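Local structure of serine-threonine phosphatase 2C (Toxoplasma gondii, 2I44) at residues F149-G163 and D248-I262. The protein probably acts as a metal-dependent protein serine/threonine phosphatase of the PP2C family and binds calcium ions. Numbering follows the deposited sequence.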
# COMPACT_ATOMS: atom_id res chain seq x y z
N PHE A 149 -17.61 -2.70 3.81
CA PHE A 149 -16.78 -1.50 3.87
C PHE A 149 -15.33 -1.82 3.58
O PHE A 149 -14.84 -2.89 3.94
CB PHE A 149 -16.87 -0.85 5.25
CG PHE A 149 -18.18 -0.17 5.53
CD1 PHE A 149 -18.48 1.04 4.92
CD2 PHE A 149 -19.11 -0.74 6.39
CE1 PHE A 149 -19.71 1.67 5.15
CE2 PHE A 149 -20.34 -0.13 6.63
CZ PHE A 149 -20.64 1.08 6.01
N VAL A 150 -14.65 -0.90 2.92
CA VAL A 150 -13.24 -1.07 2.62
C VAL A 150 -12.51 0.13 3.20
O VAL A 150 -12.74 1.27 2.80
CB VAL A 150 -12.97 -1.15 1.11
CG1 VAL A 150 -11.46 -1.24 0.86
CG2 VAL A 150 -13.65 -2.36 0.53
N ALA A 151 -11.66 -0.15 4.19
CA ALA A 151 -10.88 0.88 4.84
C ALA A 151 -9.53 0.95 4.14
O ALA A 151 -8.68 0.08 4.34
CB ALA A 151 -10.69 0.54 6.32
N VAL A 152 -9.35 1.98 3.32
CA VAL A 152 -8.10 2.16 2.59
C VAL A 152 -7.10 3.00 3.38
O VAL A 152 -7.44 4.05 3.93
CB VAL A 152 -8.34 2.87 1.22
CG1 VAL A 152 -7.02 3.13 0.53
CG2 VAL A 152 -9.22 2.01 0.33
N GLY A 153 -5.87 2.52 3.44
CA GLY A 153 -4.82 3.24 4.13
C GLY A 153 -3.58 3.20 3.28
O GLY A 153 -3.41 2.27 2.47
N HIS A 154 -2.71 4.19 3.41
CA HIS A 154 -1.46 4.18 2.65
C HIS A 154 -0.40 5.14 3.15
O HIS A 154 -0.68 6.11 3.87
CB HIS A 154 -1.72 4.45 1.15
CG HIS A 154 -1.65 5.89 0.76
ND1 HIS A 154 -2.65 6.79 1.04
CD2 HIS A 154 -0.70 6.58 0.07
CE1 HIS A 154 -2.33 7.97 0.55
NE2 HIS A 154 -1.16 7.87 -0.05
N LEU A 155 0.83 4.84 2.75
CA LEU A 155 1.99 5.64 3.08
C LEU A 155 2.88 5.56 1.84
O LEU A 155 3.21 4.46 1.39
CB LEU A 155 2.76 5.04 4.26
CG LEU A 155 2.18 5.08 5.68
CD1 LEU A 155 3.13 4.35 6.62
CD2 LEU A 155 1.99 6.52 6.13
N GLY A 156 3.24 6.70 1.28
CA GLY A 156 4.13 6.66 0.13
C GLY A 156 3.51 6.90 -1.23
O GLY A 156 2.52 7.62 -1.34
N ASP A 157 4.08 6.28 -2.26
CA ASP A 157 3.58 6.49 -3.60
C ASP A 157 3.07 5.25 -4.33
O ASP A 157 3.06 5.23 -5.55
CB ASP A 157 4.62 7.21 -4.46
CG ASP A 157 5.95 6.50 -4.45
OD1 ASP A 157 5.99 5.31 -4.08
OD2 ASP A 157 6.94 7.14 -4.82
N SER A 158 2.69 4.22 -3.59
CA SER A 158 2.09 3.05 -4.20
C SER A 158 0.62 3.49 -4.24
O SER A 158 0.22 4.36 -3.46
CB SER A 158 2.24 1.80 -3.33
OG SER A 158 3.57 1.32 -3.37
N ARG A 159 -0.19 2.90 -5.12
CA ARG A 159 -1.58 3.34 -5.22
C ARG A 159 -2.63 2.25 -5.33
O ARG A 159 -2.33 1.10 -5.69
CB ARG A 159 -1.74 4.26 -6.43
CG ARG A 159 -0.80 5.45 -6.47
CD ARG A 159 -0.93 6.17 -7.80
NE ARG A 159 -0.04 7.32 -7.89
CZ ARG A 159 -0.01 8.15 -8.93
NH1 ARG A 159 -0.82 7.95 -9.96
NH2 ARG A 159 0.81 9.19 -8.94
N ILE A 160 -3.86 2.63 -5.05
CA ILE A 160 -5.01 1.73 -5.17
C ILE A 160 -5.97 2.36 -6.17
O ILE A 160 -6.38 3.51 -6.01
CB ILE A 160 -5.76 1.56 -3.82
CG1 ILE A 160 -4.82 0.93 -2.78
CG2 ILE A 160 -6.99 0.67 -4.02
CD1 ILE A 160 -5.50 0.62 -1.46
N ALA A 161 -6.32 1.62 -7.21
CA ALA A 161 -7.26 2.11 -8.22
C ALA A 161 -8.59 1.39 -8.04
O ALA A 161 -8.63 0.24 -7.57
CB ALA A 161 -6.71 1.87 -9.62
N MSE A 162 -9.68 2.05 -8.41
CA MSE A 162 -11.00 1.45 -8.24
C MSE A 162 -11.87 1.60 -9.47
O MSE A 162 -12.00 2.68 -10.04
CB MSE A 162 -11.70 2.09 -7.03
CG MSE A 162 -12.99 1.40 -6.61
SE MSE A 162 -12.66 -0.18 -5.55
CE MSE A 162 -12.95 0.59 -3.80
N GLY A 163 -12.48 0.49 -9.89
CA GLY A 163 -13.36 0.51 -11.04
C GLY A 163 -14.79 0.37 -10.57
O GLY A 163 -15.14 -0.62 -9.93
N ASP A 248 -2.97 8.13 5.35
CA ASP A 248 -4.19 8.85 5.01
C ASP A 248 -5.16 7.68 4.98
O ASP A 248 -4.83 6.62 4.44
CB ASP A 248 -4.11 9.53 3.63
CG ASP A 248 -3.37 10.86 3.68
OD1 ASP A 248 -3.71 11.70 4.54
OD2 ASP A 248 -2.46 11.08 2.86
N VAL A 249 -6.33 7.83 5.58
CA VAL A 249 -7.29 6.75 5.60
C VAL A 249 -8.60 7.18 4.96
O VAL A 249 -9.04 8.32 5.15
CB VAL A 249 -7.55 6.26 7.05
CG1 VAL A 249 -8.47 5.05 7.05
CG2 VAL A 249 -6.22 5.91 7.71
N ARG A 250 -9.21 6.27 4.21
CA ARG A 250 -10.47 6.51 3.52
C ARG A 250 -11.34 5.26 3.54
O ARG A 250 -10.92 4.19 3.10
CB ARG A 250 -10.20 6.94 2.07
CG ARG A 250 -11.45 7.12 1.21
CD ARG A 250 -11.09 7.59 -0.20
NE ARG A 250 -12.27 7.77 -1.05
CZ ARG A 250 -12.23 8.13 -2.33
NH1 ARG A 250 -11.07 8.36 -2.93
NH2 ARG A 250 -13.36 8.27 -3.02
N VAL A 251 -12.56 5.39 4.07
CA VAL A 251 -13.49 4.27 4.12
C VAL A 251 -14.55 4.44 3.03
O VAL A 251 -15.27 5.43 2.99
CB VAL A 251 -14.20 4.18 5.50
CG1 VAL A 251 -15.16 3.00 5.50
CG2 VAL A 251 -13.17 4.02 6.62
N VAL A 252 -14.64 3.45 2.16
CA VAL A 252 -15.61 3.48 1.07
C VAL A 252 -16.60 2.33 1.21
O VAL A 252 -16.23 1.23 1.62
CB VAL A 252 -14.89 3.39 -0.30
CG1 VAL A 252 -13.81 2.32 -0.25
CG2 VAL A 252 -15.89 3.06 -1.41
N ARG A 253 -17.86 2.60 0.89
CA ARG A 253 -18.89 1.56 0.94
C ARG A 253 -18.80 0.76 -0.35
O ARG A 253 -18.77 1.35 -1.44
CB ARG A 253 -20.29 2.16 1.01
CG ARG A 253 -20.63 2.91 2.26
CD ARG A 253 -22.01 3.55 2.11
NE ARG A 253 -22.41 4.31 3.30
CZ ARG A 253 -22.93 3.78 4.40
NH1 ARG A 253 -23.14 2.47 4.47
NH2 ARG A 253 -23.24 4.56 5.43
N VAL A 254 -18.74 -0.56 -0.25
CA VAL A 254 -18.70 -1.37 -1.46
C VAL A 254 -20.14 -1.47 -1.95
O VAL A 254 -20.98 -2.10 -1.30
CB VAL A 254 -18.17 -2.78 -1.16
CG1 VAL A 254 -18.11 -3.59 -2.45
CG2 VAL A 254 -16.80 -2.70 -0.50
N THR A 255 -20.44 -0.83 -3.07
CA THR A 255 -21.79 -0.88 -3.62
C THR A 255 -21.91 -1.94 -4.70
O THR A 255 -20.90 -2.49 -5.16
CB THR A 255 -22.18 0.47 -4.24
OG1 THR A 255 -21.49 0.63 -5.49
CG2 THR A 255 -21.81 1.62 -3.30
N PRO A 256 -23.14 -2.25 -5.14
CA PRO A 256 -23.34 -3.26 -6.18
C PRO A 256 -22.56 -2.94 -7.46
O PRO A 256 -22.19 -3.84 -8.21
CB PRO A 256 -24.85 -3.22 -6.41
CG PRO A 256 -25.37 -2.90 -5.03
CD PRO A 256 -24.43 -1.80 -4.59
N GLN A 257 -22.30 -1.66 -7.69
CA GLN A 257 -21.58 -1.22 -8.88
C GLN A 257 -20.06 -1.35 -8.78
O GLN A 257 -19.36 -1.30 -9.80
CB GLN A 257 -21.93 0.24 -9.22
CG GLN A 257 -23.38 0.46 -9.64
CD GLN A 257 -24.37 0.18 -8.53
OE1 GLN A 257 -24.30 0.78 -7.45
NE2 GLN A 257 -25.30 -0.72 -8.78
N HIS A 258 -19.55 -1.50 -7.56
CA HIS A 258 -18.10 -1.66 -7.40
C HIS A 258 -17.66 -2.97 -8.04
O HIS A 258 -18.10 -4.05 -7.64
CB HIS A 258 -17.74 -1.59 -5.91
CG HIS A 258 -17.72 -0.19 -5.38
ND1 HIS A 258 -16.55 0.51 -5.15
CD2 HIS A 258 -18.73 0.68 -5.12
CE1 HIS A 258 -16.84 1.74 -4.78
NE2 HIS A 258 -18.15 1.87 -4.75
N ARG A 259 -16.79 -2.86 -9.04
CA ARG A 259 -16.33 -4.02 -9.79
C ARG A 259 -14.94 -4.54 -9.48
O ARG A 259 -14.73 -5.75 -9.37
CB ARG A 259 -16.41 -3.72 -11.28
CG ARG A 259 -17.80 -3.45 -11.80
CD ARG A 259 -18.53 -4.73 -12.16
NE ARG A 259 -19.92 -4.48 -12.51
CZ ARG A 259 -20.88 -4.18 -11.64
NH1 ARG A 259 -20.61 -4.11 -10.34
NH2 ARG A 259 -22.12 -3.94 -12.07
N VAL A 260 -13.98 -3.64 -9.34
CA VAL A 260 -12.62 -4.10 -9.09
C VAL A 260 -11.74 -3.09 -8.37
O VAL A 260 -11.86 -1.88 -8.55
CB VAL A 260 -11.97 -4.50 -10.43
CG1 VAL A 260 -12.01 -3.33 -11.40
CG2 VAL A 260 -10.54 -4.98 -10.20
N MSE A 261 -10.86 -3.61 -7.53
CA MSE A 261 -9.91 -2.79 -6.78
C MSE A 261 -8.54 -3.33 -7.17
O MSE A 261 -8.35 -4.54 -7.27
CB MSE A 261 -10.16 -2.94 -5.28
CG MSE A 261 -9.19 -2.16 -4.40
SE MSE A 261 -9.66 -2.27 -2.51
CE MSE A 261 -10.30 -0.47 -2.27
N ILE A 262 -7.60 -2.42 -7.40
CA ILE A 262 -6.26 -2.82 -7.79
C ILE A 262 -5.21 -2.17 -6.90
O ILE A 262 -5.10 -0.94 -6.86
CB ILE A 262 -5.95 -2.42 -9.26
CG1 ILE A 262 -6.95 -3.08 -10.21
CG2 ILE A 262 -4.52 -2.81 -9.63
CD1 ILE A 262 -6.78 -2.66 -11.66
O HOH W 1 -5.19 5.92 1.86
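Val150 and Val152 pair with Val252 and Arg250 through four backbone hydrogen bonds, joining strands 149-155 and 248-253 antiparallel. The straightest runs from Val252 N to Val150 O, 168° at the hydrogen. Strands 159-163 and 258-262 pair likewise in the second sheet of the PP2C beta-sandwich. Ala161 and Ile262 exchange two bonds. Gly163 O accepts from both Arg259 N (2.9 Å) and Val260 N (3.3 Å), forming a classic beta bulge.

Apolar side chains fill the space between the sheets. With CG anti to the backbone N (chi1 178°), the chain of selenomethionine Met261 runs out toward the first sheet and turns only at chi3, where CE meets Val150 CG1 and Val152 CG2. Val150 CG1 lies 3.4 Å from Met261 CE, a tight fit. Ile160 CG2 packs obliquely on Met261 CG at 3.6 Å. Met162, also selenomethionine, bends at chi2 and chi3, and its SE lies at the edge of the His258 ring, 5.1 Å from the ring centroid. Phe320 of strand 313-320 touches both Met162 and His258.

On the other face of the first sheet, Phe149 and Arg253 lie side by side. Phe149 CE1 sits over one guanidinium face, the planes 54° apart. Leu105 and Leu109 of helix 98-130 also touch Phe149.

At the His154 end of the strand pair one water bridges the two segments. Its O lies 2.8 Å from His154 ND1 and donates to Asp248 O at 2.7 Å. His154 NE2 bonds Val177 O, and Asp248 OD2 bonds His179. Backbone bonds thus hold each sheet together, while nonpolar packing joins the two sheets.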